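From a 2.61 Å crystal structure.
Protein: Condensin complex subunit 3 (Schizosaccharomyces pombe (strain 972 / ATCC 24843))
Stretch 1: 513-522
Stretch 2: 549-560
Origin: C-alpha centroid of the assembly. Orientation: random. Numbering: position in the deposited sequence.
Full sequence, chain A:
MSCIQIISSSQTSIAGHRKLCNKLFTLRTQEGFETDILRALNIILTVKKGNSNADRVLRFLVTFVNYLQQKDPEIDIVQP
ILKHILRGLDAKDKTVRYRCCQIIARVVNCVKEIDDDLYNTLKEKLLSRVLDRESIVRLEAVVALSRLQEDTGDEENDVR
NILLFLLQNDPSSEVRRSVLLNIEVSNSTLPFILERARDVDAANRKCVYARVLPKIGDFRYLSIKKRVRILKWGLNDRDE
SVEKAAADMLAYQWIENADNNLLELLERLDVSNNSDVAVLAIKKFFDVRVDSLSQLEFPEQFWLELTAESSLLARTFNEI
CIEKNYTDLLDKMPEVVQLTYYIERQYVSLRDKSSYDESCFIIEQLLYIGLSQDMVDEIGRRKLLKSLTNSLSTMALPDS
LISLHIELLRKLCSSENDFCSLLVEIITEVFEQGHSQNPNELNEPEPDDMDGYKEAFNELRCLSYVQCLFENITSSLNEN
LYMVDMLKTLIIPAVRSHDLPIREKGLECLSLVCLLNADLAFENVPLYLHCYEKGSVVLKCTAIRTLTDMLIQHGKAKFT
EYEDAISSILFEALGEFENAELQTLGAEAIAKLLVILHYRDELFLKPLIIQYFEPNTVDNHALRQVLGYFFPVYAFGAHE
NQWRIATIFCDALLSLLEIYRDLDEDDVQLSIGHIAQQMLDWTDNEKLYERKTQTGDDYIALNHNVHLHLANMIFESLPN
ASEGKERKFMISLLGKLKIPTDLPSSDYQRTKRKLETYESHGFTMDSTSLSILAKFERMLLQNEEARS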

# COMPACT_ATOMS: atom_id res chain seq x y z
N VAL A 513 34.67 -1.32 -6.22
CA VAL A 513 35.97 -0.68 -6.06
C VAL A 513 35.93 0.72 -6.65
O VAL A 513 36.60 1.63 -6.15
N CYS A 514 35.16 0.92 -7.71
CA CYS A 514 35.02 2.25 -8.30
C CYS A 514 34.36 3.22 -7.33
O CYS A 514 34.62 4.42 -7.39
N LEU A 515 33.50 2.72 -6.44
CA LEU A 515 32.87 3.57 -5.44
C LEU A 515 33.85 4.04 -4.37
O LEU A 515 33.47 4.85 -3.52
N LEU A 516 35.09 3.55 -4.39
CA LEU A 516 36.09 3.96 -3.41
C LEU A 516 37.14 4.90 -3.99
O LEU A 516 37.85 5.56 -3.22
N ASN A 517 37.25 4.99 -5.31
CA ASN A 517 38.22 5.87 -5.95
C ASN A 517 37.56 6.54 -7.14
O ASN A 517 37.09 5.86 -8.06
N ALA A 518 37.52 7.88 -7.12
CA ALA A 518 36.84 8.62 -8.18
C ALA A 518 37.57 8.50 -9.51
O ALA A 518 36.94 8.37 -10.56
N ASP A 519 38.90 8.55 -9.48
CA ASP A 519 39.66 8.45 -10.72
C ASP A 519 39.50 7.07 -11.35
O ASP A 519 39.43 6.95 -12.58
N LEU A 520 39.43 6.02 -10.53
CA LEU A 520 39.17 4.69 -11.07
C LEU A 520 37.75 4.58 -11.60
O LEU A 520 37.52 3.97 -12.65
N ALA A 521 36.79 5.17 -10.89
CA ALA A 521 35.43 5.25 -11.40
C ALA A 521 35.40 5.90 -12.78
O ALA A 521 34.81 5.37 -13.72
N PHE A 522 36.05 7.06 -12.91
CA PHE A 522 36.05 7.77 -14.18
C PHE A 522 36.73 6.96 -15.27
O PHE A 522 36.30 6.98 -16.43
N ASP A 549 25.49 4.88 -9.02
CA ASP A 549 26.17 4.96 -7.73
C ASP A 549 27.46 5.76 -7.81
O ASP A 549 27.82 6.44 -6.85
N MET A 550 28.16 5.70 -8.94
CA MET A 550 29.36 6.52 -9.10
C MET A 550 29.02 8.00 -9.06
O MET A 550 29.77 8.80 -8.50
N LEU A 551 27.89 8.39 -9.66
CA LEU A 551 27.47 9.79 -9.61
C LEU A 551 27.11 10.20 -8.19
O LEU A 551 27.58 11.24 -7.69
N ILE A 552 26.27 9.41 -7.51
CA ILE A 552 25.86 9.75 -6.16
C ILE A 552 27.06 9.77 -5.22
O ILE A 552 27.20 10.67 -4.38
N GLN A 553 27.95 8.78 -5.35
CA GLN A 553 29.09 8.69 -4.45
C GLN A 553 30.12 9.77 -4.75
O GLN A 553 30.50 10.54 -3.85
N HIS A 554 30.58 9.86 -5.99
CA HIS A 554 31.72 10.70 -6.33
C HIS A 554 31.33 12.11 -6.75
O HIS A 554 32.20 13.00 -6.74
N GLY A 555 30.09 12.34 -7.12
CA GLY A 555 29.63 13.67 -7.46
C GLY A 555 29.27 13.80 -8.93
O GLY A 555 29.66 13.00 -9.78
N LYS A 556 28.50 14.85 -9.22
CA LYS A 556 28.01 15.10 -10.57
C LYS A 556 29.11 15.67 -11.46
O LYS A 556 29.22 15.29 -12.64
N ALA A 557 29.93 16.57 -10.93
CA ALA A 557 30.89 17.31 -11.75
C ALA A 557 32.00 16.43 -12.28
O ALA A 557 32.63 16.79 -13.28
N LYS A 558 32.27 15.28 -11.65
CA LYS A 558 33.39 14.45 -12.07
C LYS A 558 33.15 13.82 -13.43
O LYS A 558 34.12 13.54 -14.15
N PHE A 559 31.89 13.61 -13.82
CA PHE A 559 31.57 12.82 -15.00
C PHE A 559 30.88 13.63 -16.09
O PHE A 559 30.19 13.06 -16.95
N THR A 560 31.04 14.96 -16.09
CA THR A 560 30.33 15.78 -17.06
C THR A 560 30.75 15.48 -18.50
O THR A 560 30.00 15.80 -19.43

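The strongest polar link between the two stretches is made by the ring of His 554, whose NE2 donates to the backbone O of Cys 514. The NE2 to O distance is 2.4 Å and the N-H...O angle is 177°, so the bond is almost perfectly linear but very short; at 2.61 Å resolution the exact length deserves caution. Cys 514 O also accepts a weak bond from Asn 517 N, at 3.4 Å. His 554 CA-CB points toward stretch 1, and chi1 of -65° (m) with chi2 of -41° brings the ring edge to this oxygen.

The second polar link is a salt bridge, Asp 519 OD1 to Lys 558 NZ at 3.2 Å. The two residues reach it differently. Lys 558 CA-CB points toward stretch 1, and chi1 t, chi2 91° (between wells), then chi3 and chi4 both t extend the side chain past Ala 518 to the carboxylate of Asp 519. Asp 519 CA-CB points away, but chi1 of -84° (m) returns its carboxylate to the amine. On the way Lys 558 CE passes 4.0 Å from Ala 518 CB.

The His 554 ring also presents a face to the start of the next helix. Ala 518 CA sits 3.6 Å from the centroid of the His 554 ring and 6° off its normal, a CH-pi contact, while Ala 518 CB lies 3.8 Å from His 554 CG. The backbones come close here, the CA atoms of Ala 518 and His 554 being 5.8 Å apart. Just before it, Asn 517 points away from stretch 2; with chi1 t, its OD1 caps the helix by accepting from Leu 520 N at 3.2 Å.

Helices 518-522 and 549-554 run nearly antiparallel, at 155°, with a closest axis approach of 10.8 Å. Ala 521 CA-CB points into the space between them, and its CB touches three side chains: His 554 CD2 at 3.4 Å, Met 550 SD at 3.5 Å and Phe 559 CZ at 4.1 Å, the last near the plane of the phenyl ring. Met 550 (m, t, m) also brings SD to 4.0 Å from Cys 514 CB, so its sulfur bridges the two segments of stretch 1.

Leu 515 has the largest covered area, 102 Å². Its CA-CB is sideways, but the m, t rotamer sends its end nearer: CD2 lies 3.7 Å from Asp 549 CB and 4.1 Å from Met 550 CG. Its backbone O meets Gln 553 CG at 3.3 Å, beside the aliphatic part of that side chain.

At the far end, Phe 522 (chi1 t) and Phe 559 (chi1 m) meet obliquely, CD1 of Phe 522 being 4.1 Å from CD2 of Phe 559. Phe 522 CD1 also lies 3.4 Å from Lys 558 O. The two stretches together bury 606 Å².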

# COMPACT_ATOMS: atom_id res chain seq x y z
CB VAL A 513 37.08 -1.53 -6.71
CG1 VAL A 513 38.43 -0.86 -6.57
CG2 VAL A 513 37.12 -2.91 -6.08
CB CYS A 514 34.24 2.16 -9.60
SG CYS A 514 35.14 1.36 -10.93
CB LEU A 515 31.72 2.83 -4.77
CG LEU A 515 30.69 2.21 -5.72
CD1 LEU A 515 29.59 1.52 -4.93
CD2 LEU A 515 30.10 3.26 -6.66
CB LEU A 516 36.80 2.72 -2.84
CG LEU A 516 35.88 1.73 -2.11
CD1 LEU A 516 36.64 0.47 -1.74
CD2 LEU A 516 35.29 2.36 -0.86
CB ASN A 517 39.47 5.10 -6.39
CG ASN A 517 40.66 6.01 -6.60
OD1 ASN A 517 41.03 6.31 -7.73
ND2 ASN A 517 41.25 6.46 -5.50
CB ALA A 518 36.69 10.08 -7.77
CB ASP A 519 41.14 8.75 -10.46
CG ASP A 519 41.44 10.24 -10.49
OD1 ASP A 519 40.99 10.93 -11.43
OD2 ASP A 519 42.12 10.73 -9.56
CB LEU A 520 39.43 3.64 -10.00
CG LEU A 520 39.33 2.18 -10.45
CD1 LEU A 520 40.40 1.84 -11.48
CD2 LEU A 520 39.44 1.25 -9.25
CB ALA A 521 34.55 6.02 -10.42
CB PHE A 522 36.74 9.13 -14.01
CG PHE A 522 36.73 9.96 -15.26
CD1 PHE A 522 35.67 10.81 -15.54
CD2 PHE A 522 37.79 9.90 -16.16
CE1 PHE A 522 35.66 11.57 -16.68
CE2 PHE A 522 37.78 10.67 -17.30
CZ PHE A 522 36.72 11.50 -17.57
CB ASP A 549 26.44 3.55 -7.20
CG ASP A 549 25.20 2.92 -6.59
OD1 ASP A 549 24.09 3.45 -6.79
OD2 ASP A 549 25.34 1.88 -5.91
CB MET A 550 30.07 6.16 -10.40
CG MET A 550 30.71 4.78 -10.39
SD MET A 550 31.79 4.45 -11.80
CE MET A 550 30.67 4.66 -13.15
CB LEU A 551 26.27 10.01 -10.54
CG LEU A 551 26.58 10.03 -12.04
CD1 LEU A 551 25.30 9.93 -12.84
CD2 LEU A 551 27.33 11.29 -12.41
CB ILE A 552 24.78 8.76 -5.68
CG1 ILE A 552 23.51 8.94 -6.51
CG2 ILE A 552 24.48 8.96 -4.19
CD1 ILE A 552 22.54 7.79 -6.39
CB GLN A 553 29.73 7.30 -4.57
CG GLN A 553 31.01 7.11 -3.75
CD GLN A 553 30.76 7.16 -2.26
OE1 GLN A 553 29.70 6.76 -1.78
NE2 GLN A 553 31.74 7.65 -1.51
CB HIS A 554 32.53 10.05 -7.45
CG HIS A 554 33.17 8.76 -7.05
ND1 HIS A 554 33.75 8.57 -5.82
CD2 HIS A 554 33.30 7.59 -7.72
CE1 HIS A 554 34.22 7.33 -5.74
NE2 HIS A 554 33.96 6.72 -6.88
CB LYS A 556 26.83 16.06 -10.51
CG LYS A 556 26.01 16.16 -11.77
CD LYS A 556 25.21 17.45 -11.81
CE LYS A 556 24.49 17.74 -10.49
NZ LYS A 556 23.65 18.95 -10.57
CB ALA A 557 31.49 18.46 -10.94
CB LYS A 558 33.64 13.36 -11.02
CG LYS A 558 34.87 12.49 -11.30
CD LYS A 558 36.12 13.04 -10.65
CE LYS A 558 37.36 12.28 -11.10
NZ LYS A 558 38.59 12.70 -10.37
CB PHE A 559 30.70 11.63 -14.61
CG PHE A 559 31.27 10.82 -13.49
CD1 PHE A 559 30.90 11.07 -12.18
CD2 PHE A 559 32.17 9.80 -13.74
CE1 PHE A 559 31.43 10.32 -11.15
CE2 PHE A 559 32.69 9.05 -12.71
CZ PHE A 559 32.32 9.31 -11.41
CB THR A 560 30.56 17.26 -16.75
OG1 THR A 560 31.80 17.43 -16.06
CG2 THR A 560 29.42 17.81 -15.90